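Local coordinates for protein Dye-decolorizing peroxidase (Irpex lacteus, PDB 7D8M) that binds heme b and probably acts as a dye-decolorizing peroxidase, using peroxide to oxidise its substrates, at residues 375-379 against 380-384; 96-99 against 100-103. All coordinates share one frame; numbering follows the deposited sequence.

Interaction 1: 375-379 against 380-384; sequences FQQQA and WANNP. With HEM (protoporphyrin IX containing Fe), chain B.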
# COMPACT_ATOMS: atom_id res chain seq x y z
N PHE A 375 8.44 -7.41 -3.59
CA PHE A 375 8.19 -8.48 -4.56
C PHE A 375 7.07 -8.10 -5.52
O PHE A 375 7.18 -8.30 -6.74
CB PHE A 375 7.83 -9.77 -3.80
CG PHE A 375 8.20 -11.04 -4.52
CD1 PHE A 375 9.53 -11.42 -4.66
CD2 PHE A 375 7.21 -11.87 -5.04
CE1 PHE A 375 9.86 -12.60 -5.32
CE2 PHE A 375 7.54 -13.05 -5.70
CZ PHE A 375 8.86 -13.41 -5.84
N GLN A 376 5.98 -7.55 -4.97
CA GLN A 376 4.85 -7.13 -5.80
C GLN A 376 5.28 -6.10 -6.82
O GLN A 376 4.87 -6.15 -7.99
CB GLN A 376 3.74 -6.57 -4.90
CG GLN A 376 3.05 -7.61 -4.01
CD GLN A 376 2.26 -6.96 -2.87
OE1 GLN A 376 2.01 -5.76 -2.89
NE2 GLN A 376 1.89 -7.76 -1.88
N GLN A 377 6.16 -5.17 -6.41
CA GLN A 377 6.64 -4.15 -7.33
C GLN A 377 7.67 -4.71 -8.31
O GLN A 377 7.48 -4.66 -9.53
CB GLN A 377 7.23 -2.97 -6.54
CG GLN A 377 7.67 -1.81 -7.41
CD GLN A 377 6.49 -1.05 -8.00
OE1 GLN A 377 5.72 -0.41 -7.28
NE2 GLN A 377 6.35 -1.11 -9.33
N GLN A 378 8.76 -5.28 -7.79
CA GLN A 378 9.89 -5.64 -8.65
C GLN A 378 9.68 -6.98 -9.36
O GLN A 378 9.88 -7.08 -10.58
CB GLN A 378 11.20 -5.68 -7.86
CG GLN A 378 12.37 -6.19 -8.72
CD GLN A 378 13.67 -6.31 -7.94
OE1 GLN A 378 13.69 -6.81 -6.81
NE2 GLN A 378 14.77 -5.85 -8.55
N ALA A 379 9.35 -8.04 -8.62
CA ALA A 379 9.28 -9.37 -9.22
C ALA A 379 8.04 -9.55 -10.09
O ALA A 379 8.03 -10.45 -10.94
CB ALA A 379 9.30 -10.45 -8.15
N TRP A 380 7.01 -8.73 -9.90
CA TRP A 380 5.71 -8.96 -10.53
C TRP A 380 5.31 -7.79 -11.41
O TRP A 380 5.25 -7.94 -12.63
CB TRP A 380 4.67 -9.26 -9.45
CG TRP A 380 4.86 -10.60 -8.82
CD1 TRP A 380 5.72 -11.59 -9.23
CD2 TRP A 380 4.17 -11.12 -7.68
NE1 TRP A 380 5.60 -12.68 -8.41
CE2 TRP A 380 4.65 -12.42 -7.46
CE3 TRP A 380 3.17 -10.61 -6.84
CZ2 TRP A 380 4.18 -13.23 -6.42
CZ3 TRP A 380 2.70 -11.41 -5.81
CH2 TRP A 380 3.20 -12.71 -5.61
N ALA A 381 5.06 -6.62 -10.82
CA ALA A 381 4.60 -5.46 -11.59
C ALA A 381 5.60 -5.05 -12.65
O ALA A 381 5.23 -4.78 -13.80
CB ALA A 381 4.31 -4.30 -10.64
N ASN A 382 6.89 -4.97 -12.29
CA ASN A 382 7.93 -4.50 -13.19
C ASN A 382 8.49 -5.61 -14.07
O ASN A 382 9.40 -5.35 -14.86
CB ASN A 382 9.10 -3.88 -12.42
CG ASN A 382 8.71 -2.67 -11.61
OD1 ASN A 382 7.59 -2.16 -11.72
ND2 ASN A 382 9.65 -2.18 -10.81
N ASN A 383 8.01 -6.84 -13.93
CA ASN A 383 8.60 -7.98 -14.60
C ASN A 383 7.81 -8.29 -15.87
O ASN A 383 6.65 -8.74 -15.76
CB ASN A 383 8.60 -9.18 -13.66
CG ASN A 383 9.37 -10.36 -14.20
OD1 ASN A 383 9.68 -10.43 -15.39
ND2 ASN A 383 9.67 -11.31 -13.32
N PRO A 384 8.37 -8.11 -17.07
CA PRO A 384 7.58 -8.35 -18.29
C PRO A 384 7.33 -9.82 -18.59
O PRO A 384 6.56 -10.11 -19.51
CB PRO A 384 8.42 -7.70 -19.40
CG PRO A 384 9.81 -7.73 -18.87
CD PRO A 384 9.71 -7.59 -17.37
CHA HEM B . -5.26 -3.33 -5.37
CHB HEM B . -4.90 1.19 -7.08
CHC HEM B . -0.19 1.24 -5.88
CHD HEM B . -0.45 -3.44 -4.64
C1A HEM B . -5.58 -2.11 -5.92
C2A HEM B . -6.91 -1.68 -6.31
C3A HEM B . -6.81 -0.42 -6.77
C4A HEM B . -5.42 -0.02 -6.68
CMA HEM B . -7.93 0.49 -7.31
CAA HEM B . -8.19 -2.54 -6.20
CBA HEM B . -8.84 -2.35 -4.83
CGA HEM B . -8.53 -3.50 -3.89
O1A HEM B . -8.45 -4.66 -4.36
O2A HEM B . -8.38 -3.26 -2.66
C1B HEM B . -3.61 1.60 -6.87
C2B HEM B . -3.11 2.93 -7.12
C3B HEM B . -1.80 2.94 -6.79
C4B HEM B . -1.44 1.62 -6.32
CMB HEM B . -3.98 4.08 -7.69
CAB HEM B . -0.78 4.10 -6.84
CBB HEM B . -1.13 5.39 -6.87
C1C HEM B . 0.18 -0.04 -5.51
C2C HEM B . 1.53 -0.50 -5.22
C3C HEM B . 1.46 -1.80 -4.87
C4C HEM B . 0.06 -2.20 -4.95
CMC HEM B . 2.78 0.41 -5.30
CAC HEM B . 2.58 -2.80 -4.48
CBC HEM B . 3.86 -2.64 -4.87
C1D HEM B . -1.78 -3.78 -4.61
C2D HEM B . -2.37 -4.98 -4.04
C3D HEM B . -3.69 -4.95 -4.25
C4D HEM B . -4.00 -3.72 -4.96
CMD HEM B . -1.63 -6.12 -3.33
CAD HEM B . -4.70 -6.03 -3.82
CBD HEM B . -4.80 -7.07 -4.94
CGD HEM B . -5.70 -8.22 -4.55
O1D HEM B . -6.48 -8.69 -5.42
O2D HEM B . -5.65 -8.68 -3.37
NA HEM B . -4.70 -1.08 -6.16
NB HEM B . -2.57 0.82 -6.38
NC HEM B . -0.68 -1.10 -5.34
ND HEM B . -2.81 -3.02 -5.15
FE HEM B . -2.64 -1.13 -5.92

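Interaction 2: 96-99 against 100-103; sequences FKDS and PNLG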
# COMPACT_ATOMS: atom_id res chain seq x y z
N PHE A 96 15.97 4.64 -0.35
CA PHE A 96 16.73 5.42 -1.32
C PHE A 96 17.79 4.57 -1.99
O PHE A 96 17.91 4.55 -3.22
CB PHE A 96 17.36 6.63 -0.64
CG PHE A 96 18.01 7.59 -1.59
CD1 PHE A 96 17.26 8.22 -2.57
CD2 PHE A 96 19.36 7.87 -1.49
CE1 PHE A 96 17.85 9.11 -3.44
CE2 PHE A 96 19.96 8.76 -2.35
CZ PHE A 96 19.20 9.39 -3.33
N LYS A 97 18.58 3.86 -1.18
CA LYS A 97 19.56 2.93 -1.72
C LYS A 97 18.88 1.86 -2.56
O LYS A 97 19.32 1.55 -3.67
CB LYS A 97 20.36 2.30 -0.58
CG LYS A 97 21.31 1.21 -1.01
CD LYS A 97 22.05 0.63 0.18
CE LYS A 97 23.08 -0.40 -0.26
NZ LYS A 97 23.84 -0.93 0.91
N ASP A 98 17.78 1.30 -2.05
CA ASP A 98 17.06 0.23 -2.74
C ASP A 98 16.33 0.69 -3.99
O ASP A 98 15.86 -0.17 -4.75
CB ASP A 98 16.06 -0.42 -1.77
CG ASP A 98 15.60 -1.79 -2.25
OD1 ASP A 98 16.40 -2.48 -2.91
OD2 ASP A 98 14.43 -2.16 -1.97
N SER A 99 16.24 1.99 -4.23
CA SER A 99 15.30 2.49 -5.22
C SER A 99 15.52 1.99 -6.65
O SER A 99 14.51 1.83 -7.36
CB SER A 99 15.27 4.03 -5.19
OG SER A 99 16.48 4.58 -5.66
N PRO A 100 16.75 1.72 -7.14
CA PRO A 100 16.87 1.17 -8.50
C PRO A 100 16.14 -0.15 -8.67
O PRO A 100 15.62 -0.43 -9.76
CB PRO A 100 18.39 0.98 -8.67
CG PRO A 100 18.99 1.96 -7.76
CD PRO A 100 18.08 1.97 -6.56
N ASN A 101 16.07 -0.95 -7.61
CA ASN A 101 15.36 -2.21 -7.67
C ASN A 101 13.85 -2.01 -7.82
O ASN A 101 13.16 -2.95 -8.24
CB ASN A 101 15.66 -3.04 -6.41
CG ASN A 101 17.15 -3.37 -6.27
OD1 ASN A 101 17.74 -4.02 -7.14
ND2 ASN A 101 17.76 -2.92 -5.18
N LEU A 102 13.33 -0.83 -7.48
CA LEU A 102 11.92 -0.52 -7.66
C LEU A 102 11.63 0.08 -9.04
O LEU A 102 10.46 0.23 -9.41
CB LEU A 102 11.44 0.45 -6.56
CG LEU A 102 11.74 0.06 -5.11
CD1 LEU A 102 11.13 1.03 -4.10
CD2 LEU A 102 11.29 -1.37 -4.82
N GLY A 103 12.67 0.41 -9.80
CA GLY A 103 12.49 1.11 -11.05
C GLY A 103 12.32 2.60 -10.91
O GLY A 103 11.87 3.25 -11.85

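Interaction 1: 375-379 against 380-384
Phe375 and Trp380 form a T-shaped aromatic pair. The edge of the phenyl ring points at the face of the indole, with the planes at 72° and the centroid of the five-membered ring 4.8 Å from that of Phe375. The nearest phenyl atom is CE2, 3.4 Å from Trp380 NE1. Phe375 gets there because its CG is anti to the backbone N (chi1 -151°). The methyl of Ala379 lies over the centre of the phenyl face, with CB 3.5 Å above the ring plane, and also touches Trp380 CD1.

These side chains sit on the last turns of helix 373-381, which contain a wider pi-type turn. Ala381 N donates to Gln376 O, five residues back, at 2.9 Å, and Asn382 N to Gln377 O at 2.8 Å. Side chains close the C-terminal end. Gln377 bends at chi2 (71°) and gives NE2 to Asn382 OD1 at 2.9 Å; the acceptor lies in the amide plane of Gln377. Asn383 ND2 reaches back to Ala379 O at 3.0 Å.

Gln376 and Gln377 line the heme pocket. Gln377 CB packs on the vinyl carbon CBC and Gln377 OE1 on the methyl CMC; Gln376 CB touches the vinyl as well.

Further out, Phe386 stacks on Trp380 and Phe331 on Phe375. With alanine in place of Trp380, the Phe375 edge would probably lose its aromatic face and a gap open beside Phe386. Ile402 O and Gln404 N hold Gln377 NE2 and Asn382 OD1 respectively.

Interaction 2: 96-99 against 100-103
Asp98 and Asn101 meet across one turn of helix 95-102, their side chains crossing at about a right angle. Asn101 ND2 donates to Asp98 OD1 at 2.7 Å. It comes to the anti side of this oxygen, and the carboxylate and amide planes stand 47° apart. Asp98 CG is anti to its backbone N (chi1 -162°), which brings the acid round beside Asn101. The same ND2 makes a weak bond to Asp98 O, which also accepts from Asn101 N at 3.0 Å. The other acid oxygen, OD2, turns to Arg374 in a salt bridge and to Tyr435 OH.

Ser99 OG turns back to the preceding turn. It sits between the backbone N and the carbonyl carbon (chi1 69°) and donates to Phe96 O at 2.8 Å. Ser99 N reaches that oxygen from the same face. Pro100 CD lies 3.2 Å from Ser99 OG and 3.2 Å from Lys97 O. The proline nitrogen has no hydrogen to give, and the helix is kinked here.

Leu102 N donates to Ser99 O at 2.9 Å, from above the carbonyl plane. Gly103, at positive phi, ends the helix in a Schellman motif.

The side-chain bonds therefore supplement an irregular backbone. Asp98 is buried with hydrogen-bonding partners at both oxygens, and the positive charge of Arg374 would probably stabilise its ionised form.

In the fold
Interaction 2 comes first along the chain, at the end of helix 95-102 within the DyP dimeric alpha+beta barrel domain. Interaction 1 follows far later, at the end of helix 373-381. Their centres are about 13 Å apart, on the same side of the chain's centre. The two helix ends touch: Asn382 ND2 probably donates to Leu102 O at 2.9 Å, and Gln378 packs on Asn101. The salt bridge from 96-99 to Arg374 adds a second tie to helix 373-381. Residues 375-379 touch the heme directly, whereas the side chain of Leu102 is about 8 Å from it. So the end of helix 95-102 is joined by polar contacts to a helix that lines the heme pocket.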